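Local coordinates for vascular protein tyrosine phosphatase 1 (Rattus norvegicus, PDB 3I36) that probably dephosphorylates phosphotyrosine on target proteins through the cytoplasmic catalytic domain of a receptor-type protein-tyrosine phosphatase, at residues M131-N136 with M192-S197; V141-C146 with G252-I257; Y262-E267 with L301-A306. One frame throughout, in Å; residues are numbered along the deposited sequence. Where two conformers were deposited one is given.

Interaction 1: M131-N136 with M192-S197; sequences MVWEKN and MQSSES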
loop_
_atom_site.group_PDB
_atom_site.type_symbol
_atom_site.label_atom_id
_atom_site.label_comp_id
_atom_site.label_asym_id
_atom_site.label_seq_id
_atom_site.Cartn_x
_atom_site.Cartn_y
_atom_site.Cartn_z
ATOM N N MET A 131 2.816 7.374 -13.157
ATOM C CA MET A 131 3.281 7.503 -11.783
ATOM C C MET A 131 4.387 6.490 -11.545
ATOM O O MET A 131 5.428 6.799 -10.969
ATOM C CB MET A 131 2.158 7.217 -10.815
ATOM C CG MET A 131 2.643 7.213 -9.383
ATOM S SD MET A 131 1.292 7.219 -8.207
ATOM C CE MET A 131 0.626 5.574 -8.392
ATOM N N VAL A 132 4.137 5.262 -11.976
ATOM C CA VAL A 132 5.128 4.214 -11.841
ATOM C C VAL A 132 6.427 4.694 -12.446
ATOM O O VAL A 132 7.484 4.563 -11.842
ATOM C CB VAL A 132 4.690 2.921 -12.550
ATOM C CG1 VAL A 132 5.908 2.007 -12.799
ATOM C CG2 VAL A 132 3.652 2.202 -11.708
ATOM N N TRP A 133 6.345 5.262 -13.644
ATOM C CA TRP A 133 7.556 5.694 -14.330
ATOM C C TRP A 133 8.189 6.896 -13.649
ATOM O O TRP A 133 9.364 6.884 -13.272
ATOM C CB TRP A 133 7.294 6.058 -15.785
ATOM C CG TRP A 133 8.575 6.483 -16.379
ATOM C CD1 TRP A 133 9.004 7.760 -16.609
ATOM C CD2 TRP A 133 9.670 5.624 -16.708
ATOM N NE1 TRP A 133 10.290 7.741 -17.112
ATOM C CE2 TRP A 133 10.718 6.439 -17.173
ATOM C CE3 TRP A 133 9.850 4.236 -16.671
ATOM C CZ2 TRP A 133 11.933 5.912 -17.609
ATOM C CZ3 TRP A 133 11.064 3.710 -17.101
ATOM C CH2 TRP A 133 12.089 4.551 -17.563
ATOM N N GLU A 134 7.403 7.949 -13.490
ATOM C CA GLU A 134 7.951 9.206 -13.011
ATOM C C GLU A 134 8.435 9.123 -11.584
ATOM O O GLU A 134 9.315 9.869 -11.182
ATOM C CB GLU A 134 6.917 10.315 -13.137
ATOM C CG GLU A 134 6.591 10.611 -14.588
ATOM C CD GLU A 134 5.548 11.684 -14.730
ATOM O OE1 GLU A 134 5.106 12.238 -13.697
ATOM O OE2 GLU A 134 5.180 11.966 -15.883
ATOM N N LYS A 135 7.835 8.235 -10.809
ATOM C CA LYS A 135 8.180 8.185 -9.399
ATOM C C LYS A 135 9.144 7.052 -9.082
ATOM O O LYS A 135 9.385 6.756 -7.923
ATOM C CB LYS A 135 6.932 8.111 -8.531
ATOM C CG LYS A 135 5.972 9.257 -8.776
ATOM C CD LYS A 135 6.689 10.619 -8.739
ATOM C CE LYS A 135 5.683 11.765 -8.911
ATOM N NZ LYS A 135 6.330 13.087 -9.148
ATOM N N ASN A 136 9.705 6.441 -10.119
ATOM C CA ASN A 136 10.833 5.548 -9.925
ATOM C C ASN A 136 10.411 4.271 -9.216
ATOM O O ASN A 136 11.159 3.721 -8.415
ATOM C CB ASN A 136 11.915 6.261 -9.108
ATOM C CG ASN A 136 13.264 5.606 -9.239
ATOM O OD1 ASN A 136 13.616 5.134 -10.310
ATOM N ND2 ASN A 136 14.028 5.567 -8.142
ATOM N N MET A 192 8.952 5.214 -23.815
ATOM C CA MET A 192 9.197 5.227 -25.250
ATOM C C MET A 192 9.734 6.573 -25.733
ATOM O O MET A 192 10.431 6.641 -26.743
ATOM C CB MET A 192 7.919 4.852 -26.002
ATOM C CG MET A 192 7.433 3.447 -25.689
ATOM S SD MET A 192 8.682 2.195 -26.058
ATOM C CE MET A 192 8.540 2.111 -27.849
ATOM N N GLN A 193 9.412 7.641 -25.013
ATOM C CA GLN A 193 9.921 8.962 -25.368
ATOM C C GLN A 193 11.422 9.082 -25.099
ATOM O O GLN A 193 12.140 9.759 -25.831
ATOM C CB GLN A 193 9.156 10.062 -24.624
ATOM N N SER A 194 11.904 8.424 -24.050
ATOM C CA SER A 194 13.281 8.638 -23.623
ATOM C C SER A 194 14.177 7.436 -23.878
ATOM O O SER A 194 15.393 7.545 -23.779
ATOM C CB SER A 194 13.317 8.955 -22.135
ATOM O OG SER A 194 12.777 7.859 -21.421
ATOM N N SER A 195 13.573 6.293 -24.183
ATOM C CA SER A 195 14.319 5.045 -24.349
ATOM C C SER A 195 14.926 4.556 -23.042
ATOM O O SER A 195 15.747 3.648 -23.029
ATOM C CB SER A 195 15.418 5.194 -25.400
ATOM O OG SER A 195 14.864 5.267 -26.694
ATOM N N GLU A 196 14.526 5.167 -21.941
ATOM C CA GLU A 196 14.927 4.662 -20.646
ATOM C C GLU A 196 14.037 3.485 -20.287
ATOM O O GLU A 196 12.867 3.440 -20.664
ATOM C CB GLU A 196 14.770 5.745 -19.591
ATOM C CG GLU A 196 15.610 6.962 -19.862
ATOM C CD GLU A 196 15.176 8.144 -19.016
ATOM O OE1 GLU A 196 13.962 8.274 -18.761
ATOM O OE2 GLU A 196 16.047 8.941 -18.623
ATOM N N SER A 197 14.591 2.544 -19.538
ATOM C CA SER A 197 13.804 1.426 -19.058
ATOM C C SER A 197 14.374 0.894 -17.763
ATOM O O SER A 197 15.517 1.163 -17.402
ATOM C CB SER A 197 13.793 0.318 -20.104
ATOM O OG SER A 197 15.112 -0.071 -20.411
HETATM O O HOH W 1 11.953 9.750 -18.270
#
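Trp-133 meets Glu-196 and Ser-197 with the outer rim of its six-membered ring. The indole leaves the end of the helix with CG anti to the backbone N (chi1 180°), which carries the ring toward segment 192-197. Its CZ2 lies 3.3 Å from Glu-196 OE1, and this oxygen sits in the ring plane, at the edge. Trp-133 CZ2 also packs against Glu-196 CB at 3.5 Å. The neighbouring ring atom, Trp-133 CH2, comes within 3.4 Å of Glu-196 O, so the edge touches backbone as well as side chain. The two side chains cross at about a right angle, with indole and carboxylate planes 39° apart.

No direct hydrogen bond joins the segments; a water does. Trp-133 NE1 donates to it at 2.9 Å, and the water donates to Glu-196 OE1 over a short 2.5 Å. Ser-194 OG also donates to that oxygen, from above the carboxylate plane. The same hydroxyl accepts from Glu-196 N in an ST turn. Replacing Trp-133 by an alanine would remove the indole N-H, is likely to leave the bridging water without this donor, and would probably uncover the backbone of Glu-196.

The helix 125-134 closes in a Schellman motif with Asn-136 as C-prime residue. From this end Trp-133 reaches strand 182-191 at Val-189 and Asn-191, and meets the ring of His-198 on strand 196-205.

Interaction 2: V141-C146 with G252-I257; sequences VMLTKC and GTFIAI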
loop_
_atom_site.group_PDB
_atom_site.type_symbol
_atom_site.label_atom_id
_atom_site.label_comp_id
_atom_site.label_asym_id
_atom_site.label_seq_id
_atom_site.Cartn_x
_atom_site.Cartn_y
_atom_site.Cartn_z
ATOM N N VAL A 141 3.084 -3.571 -5.039
ATOM C CA VAL A 141 2.461 -4.563 -4.196
ATOM C C VAL A 141 0.980 -4.410 -4.394
ATOM O O VAL A 141 0.412 -3.358 -4.110
ATOM C CB VAL A 141 2.806 -4.340 -2.728
ATOM C CG1 VAL A 141 2.046 -5.338 -1.848
ATOM C CG2 VAL A 141 4.301 -4.493 -2.530
ATOM N N MET A 142 0.357 -5.465 -4.892
ATOM C CA MET A 142 -1.051 -5.433 -5.200
ATOM C C MET A 142 -1.759 -6.373 -4.256
ATOM O O MET A 142 -1.439 -7.565 -4.193
ATOM C CB MET A 142 -1.276 -5.885 -6.630
ATOM C CG MET A 142 -2.729 -6.045 -6.961
ATOM S SD MET A 142 -2.961 -6.236 -8.731
ATOM C CE MET A 142 -4.751 -6.379 -8.776
ATOM N N LEU A 143 -2.725 -5.846 -3.521
ATOM C CA LEU A 143 -3.292 -6.611 -2.419
ATOM C C LEU A 143 -4.750 -6.903 -2.634
ATOM O O LEU A 143 -5.535 -6.969 -1.691
ATOM C CB LEU A 143 -3.095 -5.864 -1.106
ATOM C CG LEU A 143 -1.627 -5.604 -0.771
ATOM C CD1 LEU A 143 -1.513 -4.479 0.235
ATOM C CD2 LEU A 143 -0.977 -6.878 -0.245
ATOM N N THR A 144 -5.112 -7.083 -3.891
ATOM C CA THR A 144 -6.481 -7.369 -4.228
ATOM C C THR A 144 -6.498 -8.218 -5.476
ATOM O O THR A 144 -5.558 -8.190 -6.269
ATOM C CB THR A 144 -7.271 -6.068 -4.496
ATOM O OG1 THR A 144 -8.640 -6.389 -4.723
ATOM C CG2 THR A 144 -6.719 -5.346 -5.705
ATOM N N LYS A 145 -7.555 -8.998 -5.643
ATOM C CA LYS A 145 -7.833 -9.530 -6.950
ATOM C C LYS A 145 -8.487 -8.385 -7.686
ATOM O O LYS A 145 -9.035 -7.481 -7.056
ATOM C CB LYS A 145 -8.809 -10.694 -6.860
ATOM C CG LYS A 145 -8.296 -11.878 -6.064
ATOM C CD LYS A 145 -9.236 -13.068 -6.257
ATOM C CE LYS A 145 -8.840 -14.237 -5.387
ATOM N NZ LYS A 145 -8.878 -13.895 -3.939
ATOM N N CYS A 146 -8.435 -8.421 -9.011
ATOM C CA CYS A 146 -9.110 -7.424 -9.824
ATOM C C CYS A 146 -10.596 -7.425 -9.573
ATOM O O CYS A 146 -11.247 -6.390 -9.654
ATOM C CB CYS A 146 -8.860 -7.696 -11.299
ATOM S SG CYS A 146 -7.174 -7.374 -11.756
ATOM N N GLY A 252 -2.803 -0.109 3.676
ATOM C CA GLY A 252 -2.305 0.476 4.909
ATOM C C GLY A 252 -1.816 -0.609 5.835
ATOM O O GLY A 252 -0.830 -0.450 6.539
ATOM N N THR A 253 -2.530 -1.727 5.847
ATOM C CA THR A 253 -2.143 -2.846 6.686
ATOM C C THR A 253 -0.772 -3.358 6.263
ATOM O O THR A 253 0.113 -3.545 7.087
ATOM C CB THR A 253 -3.202 -3.960 6.624
ATOM O OG1 THR A 253 -4.454 -3.422 7.056
ATOM C CG2 THR A 253 -2.828 -5.129 7.526
ATOM N N PHE A 254 -0.589 -3.551 4.969
ATOM C CA PHE A 254 0.683 -4.034 4.481
ATOM C C PHE A 254 1.803 -3.048 4.829
ATOM O O PHE A 254 2.874 -3.430 5.313
ATOM C CB PHE A 254 0.624 -4.220 2.981
ATOM C CG PHE A 254 1.943 -4.597 2.390
ATOM C CD1 PHE A 254 2.330 -5.923 2.346
ATOM C CD2 PHE A 254 2.805 -3.631 1.931
ATOM C CE1 PHE A 254 3.543 -6.286 1.828
ATOM C CE2 PHE A 254 4.038 -3.986 1.410
ATOM C CZ PHE A 254 4.396 -5.329 1.356
ATOM N N ILE A 255 1.560 -1.770 4.580
ATOM C CA ILE A 255 2.596 -0.785 4.847
ATOM C C ILE A 255 2.926 -0.769 6.331
ATOM O O ILE A 255 4.102 -0.744 6.733
ATOM C CB ILE A 255 2.176 0.606 4.394
ATOM C CG1 ILE A 255 2.147 0.660 2.861
ATOM C CG2 ILE A 255 3.142 1.659 4.974
ATOM C CD1 ILE A 255 1.644 1.976 2.336
ATOM N N ALA A 256 1.889 -0.821 7.156
ATOM C CA ALA A 256 2.108 -0.805 8.601
ATOM C C ALA A 256 2.900 -2.030 9.024
ATOM O O ALA A 256 3.805 -1.934 9.843
ATOM C CB ALA A 256 0.777 -0.747 9.351
ATOM N N ILE A 257 2.572 -3.189 8.463
ATOM C CA ILE A 257 3.281 -4.402 8.846
ATOM C C ILE A 257 4.757 -4.248 8.498
ATOM O O ILE A 257 5.651 -4.624 9.258
ATOM C CB ILE A 257 2.751 -5.596 8.054
ATOM C CG1 ILE A 257 1.378 -6.009 8.577
ATOM C CG2 ILE A 257 3.730 -6.761 8.119
ATOM C CD1 ILE A 257 0.689 -7.021 7.667
#
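Val-141 places its CG1 methyl almost squarely over the ring of Phe-254. The carbon is 3.9 Å from the ring centroid and only 7° off the normal, a CH-pi contact to one face. Its other methyl also touches the ring, with Val-141 CG2 4.0 Å from Phe-254 CZ. The two side chains approach from opposite directions.

Leu-143 makes the second contact nearer the root of the phenylalanine. Its CD1 packs on Phe-254 CB at 3.5 Å, and the two side chains cross at about a right angle. Phe-254 thus has a valine on its ring and a leucine at its base. Its CG stands anti to the backbone N (chi1 175°), which directs the ring from the helix to Val-141. All three residues are buried, and the contact is wholly apolar.

The next shell is mixed: Val-242 also packs on Leu-143, while Leu-143 O accepts a hydrogen bond from Arg-250 NH2. The Leu-143 side chain lies about 4 Å from those of Arg-250 and Cys-244. By close similarity these are a substrate-binding residue and the phosphocysteine nucleophile, both in the phosphate-binding loop of the PTP signature (HCX5R).

Strand 139-142 pairs with strands 240-243 and 196-205 in the central sheet. Helix 249-267 begins at the end of this phosphate-binding loop and packs here on the sheet. Helix 218-231 adjoins both sides, with Phe-223 and Val-227 on Val-141 and Arg-224 on Phe-254.

Interaction 3: Y262-E267 with L301-A306; sequences YQIENE and LDIIRA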
loop_
_atom_site.group_PDB
_atom_site.type_symbol
_atom_site.label_atom_id
_atom_site.label_comp_id
_atom_site.label_asym_id
_atom_site.label_seq_id
_atom_site.Cartn_x
_atom_site.Cartn_y
_atom_site.Cartn_z
ATOM N N TYR A 262 10.339 -3.531 10.691
ATOM C CA TYR A 262 11.593 -2.800 10.848
ATOM C C TYR A 262 11.770 -2.321 12.279
ATOM O O TYR A 262 12.849 -2.427 12.850
ATOM C CB TYR A 262 11.631 -1.597 9.941
ATOM C CG TYR A 262 12.048 -1.907 8.531
ATOM C CD1 TYR A 262 13.312 -2.411 8.257
ATOM C CD2 TYR A 262 11.192 -1.656 7.469
ATOM C CE1 TYR A 262 13.705 -2.678 6.962
ATOM C CE2 TYR A 262 11.574 -1.907 6.167
ATOM C CZ TYR A 262 12.833 -2.420 5.916
ATOM O OH TYR A 262 13.216 -2.659 4.619
ATOM N N GLN A 263 10.698 -1.775 12.837
ATOM C CA GLN A 263 10.668 -1.257 14.199
ATOM C C GLN A 263 11.103 -2.347 15.173
ATOM O O GLN A 263 11.944 -2.150 16.041
ATOM C CB GLN A 263 9.224 -0.867 14.515
ATOM C CG GLN A 263 9.001 0.509 15.093
ATOM C CD GLN A 263 7.531 0.911 15.035
ATOM O OE1 GLN A 263 6.640 0.113 15.338
ATOM N NE2 GLN A 263 7.275 2.150 14.647
ATOM N N ILE A 264 10.464 -3.508 15.035
ATOM C CA ILE A 264 10.766 -4.653 15.881
ATOM C C ILE A 264 12.230 -5.039 15.717
ATOM O O ILE A 264 12.955 -5.220 16.690
ATOM C CB ILE A 264 9.891 -5.870 15.492
ATOM C CG1 ILE A 264 8.467 -5.696 16.018
ATOM C CG2 ILE A 264 10.504 -7.172 16.025
ATOM C CD1 ILE A 264 7.483 -6.677 15.386
ATOM N N GLU A 265 12.658 -5.167 14.471
ATOM C CA GLU A 265 14.015 -5.612 14.169
ATOM C C GLU A 265 15.053 -4.609 14.656
ATOM O O GLU A 265 16.067 -4.986 15.220
ATOM C CB GLU A 265 14.161 -5.831 12.659
ATOM C CG GLU A 265 13.457 -7.079 12.211
ATOM C CD GLU A 265 13.491 -7.292 10.710
ATOM O OE1 GLU A 265 13.900 -6.370 9.973
ATOM O OE2 GLU A 265 13.101 -8.394 10.285
ATOM N N ASN A 266 14.775 -3.326 14.453
ATOM C CA ASN A 266 15.755 -2.296 14.726
ATOM C C ASN A 266 15.700 -1.692 16.113
ATOM O O ASN A 266 16.699 -1.163 16.593
ATOM C CB ASN A 266 15.646 -1.194 13.694
ATOM C CG ASN A 266 16.055 -1.666 12.316
ATOM O OD1 ASN A 266 17.054 -2.372 12.166
ATOM N ND2 ASN A 266 15.279 -1.296 11.306
ATOM N N GLU A 267 14.538 -1.756 16.753
ATOM C CA GLU A 267 14.363 -1.040 18.006
ATOM C C GLU A 267 13.749 -1.888 19.095
ATOM O O GLU A 267 13.660 -1.448 20.223
ATOM C CB GLU A 267 13.508 0.210 17.777
ATOM C CG GLU A 267 13.964 1.047 16.602
ATOM C CD GLU A 267 13.048 2.226 16.370
ATOM O OE1 GLU A 267 12.683 2.493 15.206
ATOM O OE2 GLU A 267 12.680 2.878 17.362
ATOM N N LEU A 301 2.392 -9.676 17.239
ATOM C CA LEU A 301 2.446 -10.745 18.227
ATOM C C LEU A 301 3.098 -11.977 17.625
ATOM O O LEU A 301 3.971 -12.607 18.234
ATOM C CB LEU A 301 1.042 -11.077 18.733
ATOM C CG LEU A 301 0.972 -12.077 19.878
ATOM C CD1 LEU A 301 1.608 -11.474 21.116
ATOM C CD2 LEU A 301 -0.488 -12.486 20.140
ATOM N N ASP A 302 2.677 -12.316 16.416
ATOM C CA ASP A 302 3.186 -13.502 15.747
ATOM C C ASP A 302 4.674 -13.375 15.429
ATOM O O ASP A 302 5.428 -14.338 15.554
ATOM C CB ASP A 302 2.382 -13.776 14.479
ATOM C CG ASP A 302 0.941 -14.142 14.783
ATOM O OD1 ASP A 302 0.637 -14.394 15.966
ATOM O OD2 ASP A 302 0.118 -14.185 13.850
ATOM N N ILE A 303 5.091 -12.180 15.027
ATOM C CA ILE A 303 6.487 -11.928 14.714
ATOM C C ILE A 303 7.334 -12.078 15.963
ATOM O O ILE A 303 8.363 -12.749 15.957
ATOM C CB ILE A 303 6.665 -10.516 14.143
ATOM C CG1 ILE A 303 6.020 -10.444 12.764
ATOM C CG2 ILE A 303 8.144 -10.135 14.100
ATOM C CD1 ILE A 303 5.880 -9.061 12.220
ATOM N N ILE A 304 6.881 -11.452 17.039
ATOM C CA ILE A 304 7.552 -11.536 18.324
ATOM C C ILE A 304 7.624 -12.982 18.818
ATOM O O ILE A 304 8.684 -13.461 19.220
ATOM C CB ILE A 304 6.828 -10.659 19.355
ATOM C CG1 ILE A 304 7.116 -9.184 19.057
ATOM C CG2 ILE A 304 7.249 -11.022 20.764
ATOM C CD1 ILE A 304 6.220 -8.217 19.806
ATOM N N ARG A 305 6.491 -13.669 18.790
ATOM C CA ARG A 305 6.451 -15.078 19.160
ATOM C C ARG A 305 7.337 -15.932 18.264
ATOM O O ARG A 305 7.919 -16.915 18.717
ATOM C CB ARG A 305 5.022 -15.613 19.097
ATOM C CG ARG A 305 4.117 -15.152 20.214
ATOM C CD ARG A 305 2.729 -15.721 19.999
ATOM N NE ARG A 305 1.824 -15.415 21.102
ATOM C CZ ARG A 305 0.532 -15.734 21.114
ATOM N NH1 ARG A 305 -0.006 -16.365 20.077
ATOM N NH2 ARG A 305 -0.224 -15.421 22.161
ATOM N N ALA A 306 7.414 -15.581 16.985
ATOM C CA ALA A 306 8.204 -16.365 16.037
ATOM C C ALA A 306 9.685 -16.023 16.168
ATOM O O ALA A 306 10.528 -16.585 15.467
ATOM C CB ALA A 306 7.720 -16.156 14.606
#
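Asn-266 N donates to Tyr-262 O at 2.7 Å, across the turn that carries Ile-264, the residue that meets Ile-303 and Ile-304. No polar bond runs between the two segments; the contact is made by isoleucine side chains.

Ile-264 does most of the reaching. Its CG1 is anti to the carbonyl carbon (chi1 -76°), and the extended second torsion pushes CD1 out toward the other helix. This methyl lies 3.7 Å from Ile-303 CG2. It is also 4.1 Å from Ile-303 CB, so it rests against the branched part of that side chain. The two side chains cross obliquely. Ile-303 turns the CG2 branch to its partner. Ile-304 closes in more loosely, its CG1 4.5 Å from Ile-264 CD1. One methyl therefore meets two successive residues of the facing helix. Ile-264 is buried, whereas both its partners are partly exposed.

One turn apart on helix 290-305, Leu-301 CD2 lies 3.5 Å above the guanidinium plane of Arg-305, over its centre. Arg-305 NH2 forms a salt bridge to Glu-32, which ties the end of this helix to helix 28-53.

The contact joins helix 249-267 to helix 290-305 near the C-terminal ends of both. Ile-221 of helix 218-231 adjoins Ile-303. Val-28 and Phe-31 of helix 28-53 adjoin Ile-304, and Val-270 of the short strand 269-270 adjoins Ile-264.

In the fold
Interaction 2 lies nearest the probable active site, the Leu-143 side chain about 4 Å from that of Cys-244; interactions 1 and 3 lie away from it. Helix 249-267 links interactions 2 and 3: it packs on the sheet by its first turns and on helix 290-305 by its last. Their centres are about 19 Å apart, their nearest atoms about 5 Å. Interactions 1 and 2 share the central sheet, whose strands 139-142 and 196-205 are neighbours, and helix 125-134 precedes strand 139-142. Their centres are about 24 Å apart. Interactions 1 and 3 are about 36 Å apart between centres, one on the protein surface beside strand 196-205, the other among the helices.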